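Local coordinates for probable transcriptional regulatory protein NarL (Mycobacterium tuberculosis, PDB 3EUL) that probably regulates genes of aerobic nitrate metabolism by binding their promoters once its receiver domain, the part described here, is phosphorylated, at residues 15-28 against 35-48. Numbering follows the deposited sequence.
Sequences KVRVVVGDDHPLFR and LSLSGSVNVVGEAD
Val18 CG2 presses on Val41 CG1 at 3.5 Å, tight for two methyl groups, while Val18 CG1, anti to the backbone N (chi1 178°), meets Leu35 CD1, the two side chains crossing at about a right angle. Val20 CG2 reaches Leu35 CD1 tip to tip at 3.9 Å. Beta-branched valines suit this face, since they are at ease in an extended backbone and offer two methyls for packing. The strands that carry them, 16-21 and 41-47, run parallel, joined by bonds such as Asn42 N to Val16 O (2.8 Å) and Ala47 N to Val20 O (2.9 Å). Val44 interrupts the pairing as a beta bulge: its N still bonds Val18 O, but the next bridge joins Val19 to Gly45. With helix 25-38 between them, the strands make the first beta-alpha-beta unit of the CheY-like receiver fold, 41-47 being one of the sheet's two edge strands. At the strands' C-terminal ends Arg28, in the helix's first turn, reaches back; NE meets the anti lone pair of Glu46 OE1 in the guanidinium plane (3.2 Å), a salt bridge, and NH1 grips Asp22 O at 2.6 Å. Arginine suits the place because its flat group offers both oxygens in-plane N-H donors, and the two bonds restrain its rotation. Asp22 OD1 in turn accepts from His24 N in an Asx turn, while OD2 pairs with Lys118.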
loop_
_atom_site.group_PDB
_atom_site.type_symbol
_atom_site.label_atom_id
_atom_site.label_comp_id
_atom_site.label_asym_id
_atom_site.label_seq_id
_atom_site.Cartn_x
_atom_site.Cartn_y
_atom_site.Cartn_z
ATOM N N LYS A 15 -16.158 2.974 -6.024
ATOM C CA LYS A 15 -14.942 2.153 -5.943
ATOM C C LYS A 15 -13.963 2.725 -4.913
ATOM O O LYS A 15 -13.771 3.925 -4.811
ATOM C CB LYS A 15 -14.260 2.030 -7.283
ATOM C CG LYS A 15 -14.962 1.109 -8.257
ATOM C CD LYS A 15 -14.340 1.256 -9.615
ATOM C CE LYS A 15 -15.039 0.392 -10.621
ATOM N NZ LYS A 15 -14.055 -0.014 -11.627
ATOM N N VAL A 16 -13.363 1.846 -4.139
ATOM C CA VAL A 16 -12.269 2.207 -3.233
ATOM C C VAL A 16 -11.111 2.707 -4.065
ATOM O O VAL A 16 -10.751 2.086 -5.061
ATOM C CB VAL A 16 -11.825 0.962 -2.416
ATOM C CG1 VAL A 16 -10.464 1.181 -1.688
ATOM C CG2 VAL A 16 -12.916 0.581 -1.425
ATOM N N ARG A 17 -10.530 3.843 -3.673
ATOM C CA ARG A 17 -9.455 4.462 -4.439
ATOM C C ARG A 17 -8.092 4.082 -3.828
ATOM O O ARG A 17 -7.897 4.204 -2.626
ATOM C CB ARG A 17 -9.658 5.986 -4.509
ATOM C CG ARG A 17 -10.986 6.362 -5.183
ATOM C CD ARG A 17 -11.410 7.800 -4.914
ATOM N NE ARG A 17 -10.400 8.689 -5.454
ATOM C CZ ARG A 17 -9.504 9.386 -4.749
ATOM N NH1 ARG A 17 -9.511 9.428 -3.420
ATOM N NH2 ARG A 17 -8.636 10.130 -5.416
ATOM N N VAL A 18 -7.167 3.626 -4.673
ATOM C CA VAL A 18 -5.859 3.110 -4.234
ATOM C C VAL A 18 -4.658 3.665 -4.975
ATOM O O VAL A 18 -4.692 3.855 -6.200
ATOM C CB VAL A 18 -5.865 1.552 -4.367
ATOM C CG1 VAL A 18 -4.526 0.948 -3.969
ATOM C CG2 VAL A 18 -7.059 1.002 -3.528
ATOM N N VAL A 19 -3.575 3.928 -4.227
ATOM C CA VAL A 19 -2.252 4.119 -4.811
ATOM C C VAL A 19 -1.435 2.846 -4.561
ATOM O O VAL A 19 -1.409 2.333 -3.430
ATOM C CB VAL A 19 -1.529 5.381 -4.220
ATOM C CG1 VAL A 19 -0.018 5.408 -4.587
ATOM C CG2 VAL A 19 -2.231 6.687 -4.680
ATOM N N VAL A 20 -0.783 2.337 -5.620
ATOM C CA VAL A 20 0.094 1.166 -5.564
ATOM C C VAL A 20 1.551 1.595 -5.794
ATOM O O VAL A 20 1.846 2.392 -6.704
ATOM C CB VAL A 20 -0.300 0.071 -6.607
ATOM C CG1 VAL A 20 0.724 -1.094 -6.580
ATOM C CG2 VAL A 20 -1.733 -0.439 -6.396
ATOM N N GLY A 21 2.461 1.120 -4.947
ATOM C CA GLY A 21 3.864 1.465 -5.051
ATOM C C GLY A 21 4.722 0.217 -4.964
ATOM O O GLY A 21 4.564 -0.573 -4.038
ATOM N N ASP A 22 5.595 0.020 -5.965
ATOM C CA ASP A 22 6.553 -1.092 -6.007
ATOM C C ASP A 22 7.550 -0.757 -7.104
ATOM O O ASP A 22 7.173 -0.224 -8.146
ATOM C CB ASP A 22 5.856 -2.422 -6.298
ATOM C CG ASP A 22 6.675 -3.657 -5.870
ATOM O OD1 ASP A 22 7.811 -3.887 -6.366
ATOM O OD2 ASP A 22 6.147 -4.450 -5.045
ATOM N N ASP A 23 8.821 -1.058 -6.858
ATOM C CA ASP A 23 9.863 -0.818 -7.861
ATOM C C ASP A 23 10.108 -2.020 -8.773
ATOM O O ASP A 23 10.974 -1.940 -9.660
ATOM C CB ASP A 23 11.157 -0.360 -7.188
ATOM C CG ASP A 23 11.939 -1.498 -6.543
ATOM O OD1 ASP A 23 11.349 -2.502 -6.070
ATOM O OD2 ASP A 23 13.173 -1.371 -6.489
ATOM N N HIS A 24 9.378 -3.122 -8.564
ATOM C CA HIS A 24 9.333 -4.206 -9.547
ATOM C C HIS A 24 8.083 -4.067 -10.422
ATOM O O HIS A 24 6.975 -4.400 -9.972
ATOM C CB HIS A 24 9.298 -5.578 -8.869
ATOM C CG HIS A 24 10.508 -5.906 -8.055
ATOM N ND1 HIS A 24 10.520 -6.943 -7.150
ATOM C CD2 HIS A 24 11.751 -5.368 -8.032
ATOM C CE1 HIS A 24 11.716 -7.024 -6.594
ATOM N NE2 HIS A 24 12.478 -6.074 -7.109
ATOM N N PRO A 25 8.257 -3.632 -11.690
ATOM C CA PRO A 25 7.159 -3.368 -12.643
ATOM C C PRO A 25 6.127 -4.496 -12.745
ATOM O O PRO A 25 4.941 -4.243 -12.639
ATOM C CB PRO A 25 7.884 -3.219 -13.978
ATOM C CG PRO A 25 9.261 -2.794 -13.613
ATOM C CD PRO A 25 9.582 -3.377 -12.300
ATOM N N LEU A 26 6.589 -5.730 -12.913
ATOM C CA LEU A 26 5.693 -6.883 -13.060
ATOM C C LEU A 26 4.885 -7.244 -11.803
ATOM O O LEU A 26 3.752 -7.693 -11.905
ATOM C CB LEU A 26 6.493 -8.076 -13.539
ATOM C CG LEU A 26 7.090 -7.929 -14.950
ATOM C CD1 LEU A 26 7.834 -9.191 -15.340
ATOM C CD2 LEU A 26 6.017 -7.614 -15.970
ATOM N N PHE A 27 5.449 -7.039 -10.614
ATOM C CA PHE A 27 4.644 -7.175 -9.400
ATOM C C PHE A 27 3.615 -6.064 -9.309
ATOM O O PHE A 27 2.463 -6.323 -9.035
ATOM C CB PHE A 27 5.458 -7.195 -8.105
ATOM C CG PHE A 27 4.639 -7.632 -6.933
ATOM C CD1 PHE A 27 4.478 -8.978 -6.657
ATOM C CD2 PHE A 27 3.960 -6.706 -6.155
ATOM C CE1 PHE A 27 3.691 -9.390 -5.597
ATOM C CE2 PHE A 27 3.147 -7.122 -5.094
ATOM C CZ PHE A 27 3.013 -8.461 -4.828
ATOM N N ARG A 28 4.042 -4.825 -9.521
ATOM C CA ARG A 28 3.104 -3.694 -9.542
ATOM C C ARG A 28 1.957 -3.881 -10.567
ATOM O O ARG A 28 0.772 -3.728 -10.232
ATOM C CB ARG A 28 3.855 -2.396 -9.799
ATOM C CG ARG A 28 3.093 -1.156 -9.273
ATOM C CD ARG A 28 3.834 0.125 -9.533
ATOM N NE ARG A 28 4.239 0.300 -10.925
ATOM C CZ ARG A 28 5.482 0.222 -11.420
ATOM N NH1 ARG A 28 6.551 -0.052 -10.672
ATOM N NH2 ARG A 28 5.661 0.409 -12.715
ATOM N N LEU A 35 -6.531 -5.636 -8.670
ATOM C CA LEU A 35 -7.448 -4.660 -8.093
ATOM C C LEU A 35 -8.465 -4.162 -9.135
ATOM O O LEU A 35 -9.676 -4.137 -8.886
ATOM C CB LEU A 35 -6.651 -3.505 -7.456
ATOM C CG LEU A 35 -5.721 -3.861 -6.298
ATOM C CD1 LEU A 35 -4.883 -2.628 -5.816
ATOM C CD2 LEU A 35 -6.495 -4.497 -5.173
ATOM N N SER A 36 -7.974 -3.794 -10.307
ATOM C CA SER A 36 -8.807 -3.246 -11.356
ATOM C C SER A 36 -9.845 -4.262 -11.851
ATOM O O SER A 36 -11.010 -3.915 -12.072
ATOM C CB SER A 36 -7.907 -2.764 -12.512
ATOM O OG SER A 36 -7.127 -1.644 -12.083
ATOM N N LEU A 37 -9.424 -5.514 -11.996
ATOM C CA LEU A 37 -10.305 -6.572 -12.481
ATOM C C LEU A 37 -11.321 -7.054 -11.439
ATOM O O LEU A 37 -12.256 -7.736 -11.815
ATOM C CB LEU A 37 -9.490 -7.753 -13.005
ATOM C CG LEU A 37 -8.754 -7.495 -14.321
ATOM C CD1 LEU A 37 -8.002 -8.773 -14.761
ATOM C CD2 LEU A 37 -9.681 -7.044 -15.429
ATOM N N SER A 38 -11.147 -6.671 -10.162
ATOM C CA SER A 38 -12.118 -6.982 -9.103
ATOM C C SER A 38 -13.439 -6.279 -9.377
ATOM O O SER A 38 -14.464 -6.751 -8.994
ATOM C CB SER A 38 -11.616 -6.558 -7.721
ATOM O OG SER A 38 -11.717 -5.141 -7.518
ATOM N N GLY A 39 -13.386 -5.133 -10.045
ATOM C CA GLY A 39 -14.561 -4.274 -10.236
ATOM C C GLY A 39 -14.856 -3.348 -9.050
ATOM O O GLY A 39 -15.751 -2.506 -9.149
ATOM N N SER A 40 -14.100 -3.460 -7.961
ATOM C CA SER A 40 -14.375 -2.692 -6.722
ATOM C C SER A 40 -13.297 -1.662 -6.337
ATOM O O SER A 40 -13.382 -1.011 -5.277
ATOM C CB SER A 40 -14.565 -3.666 -5.561
ATOM O OG SER A 40 -15.780 -4.394 -5.717
ATOM N N VAL A 41 -12.283 -1.523 -7.183
ATOM C CA VAL A 41 -11.113 -0.724 -6.866
ATOM C C VAL A 41 -10.706 0.125 -8.076
ATOM O O VAL A 41 -10.610 -0.347 -9.219
ATOM C CB VAL A 41 -9.896 -1.588 -6.404
ATOM C CG1 VAL A 41 -8.670 -0.690 -6.081
ATOM C CG2 VAL A 41 -10.237 -2.496 -5.187
ATOM N N ASN A 42 -10.461 1.389 -7.786
ATOM C CA ASN A 42 -9.929 2.352 -8.717
ATOM C C ASN A 42 -8.484 2.682 -8.271
ATOM O O ASN A 42 -8.257 3.343 -7.266
ATOM C CB ASN A 42 -10.825 3.583 -8.705
ATOM C CG ASN A 42 -10.345 4.710 -9.632
ATOM O OD1 ASN A 42 -9.444 4.557 -10.488
ATOM N ND2 ASN A 42 -10.975 5.865 -9.463
ATOM N N VAL A 43 -7.535 2.216 -9.056
ATOM C CA VAL A 43 -6.142 2.548 -8.866
ATOM C C VAL A 43 -5.944 3.944 -9.452
ATOM O O VAL A 43 -6.078 4.180 -10.666
ATOM C CB VAL A 43 -5.222 1.478 -9.486
ATOM C CG1 VAL A 43 -3.715 1.860 -9.345
ATOM C CG2 VAL A 43 -5.463 0.107 -8.786
ATOM N N VAL A 44 -5.682 4.893 -8.569
ATOM C CA VAL A 44 -5.599 6.280 -8.971
ATOM C C VAL A 44 -4.188 6.739 -9.200
ATOM O O VAL A 44 -3.982 7.789 -9.779
ATOM C CB VAL A 44 -6.310 7.205 -7.987
ATOM C CG1 VAL A 44 -7.803 6.891 -7.990
ATOM C CG2 VAL A 44 -5.707 7.125 -6.594
ATOM N N GLY A 45 -3.213 5.937 -8.784
ATOM C CA GLY A 45 -1.811 6.284 -8.982
ATOM C C GLY A 45 -0.901 5.117 -8.714
ATOM O O GLY A 45 -1.218 4.271 -7.892
ATOM N N GLU A 46 0.229 5.078 -9.429
ATOM C CA GLU A 46 1.269 4.072 -9.246
ATOM C C GLU A 46 2.629 4.739 -9.094
ATOM O O GLU A 46 2.899 5.690 -9.823
ATOM C CB GLU A 46 1.369 3.241 -10.507
ATOM C CG GLU A 46 0.147 2.444 -10.836
ATOM C CD GLU A 46 0.324 1.622 -12.108
ATOM O OE1 GLU A 46 1.386 0.958 -12.235
ATOM O OE2 GLU A 46 -0.601 1.665 -12.973
ATOM N N ALA A 47 3.490 4.206 -8.229
ATOM C CA ALA A 47 4.822 4.766 -7.989
ATOM C C ALA A 47 5.838 3.639 -7.951
ATOM O O ALA A 47 5.510 2.523 -7.567
ATOM C CB ALA A 47 4.858 5.520 -6.654
ATOM N N ASP A 48 7.075 3.936 -8.326
ATOM C CA ASP A 48 8.155 2.985 -8.138
ATOM C C ASP A 48 9.186 3.459 -7.143
ATOM O O ASP A 48 10.211 2.806 -6.981
ATOM C CB ASP A 48 8.792 2.585 -9.475
ATOM C CG ASP A 48 8.957 3.751 -10.412
ATOM O OD1 ASP A 48 9.749 4.661 -10.077
ATOM O OD2 ASP A 48 8.282 3.756 -11.477
HETATM O O HOH W 1 -12.226 -2.174 -10.365
HETATM O O HOH W 2 -11.066 0.897 -12.173
#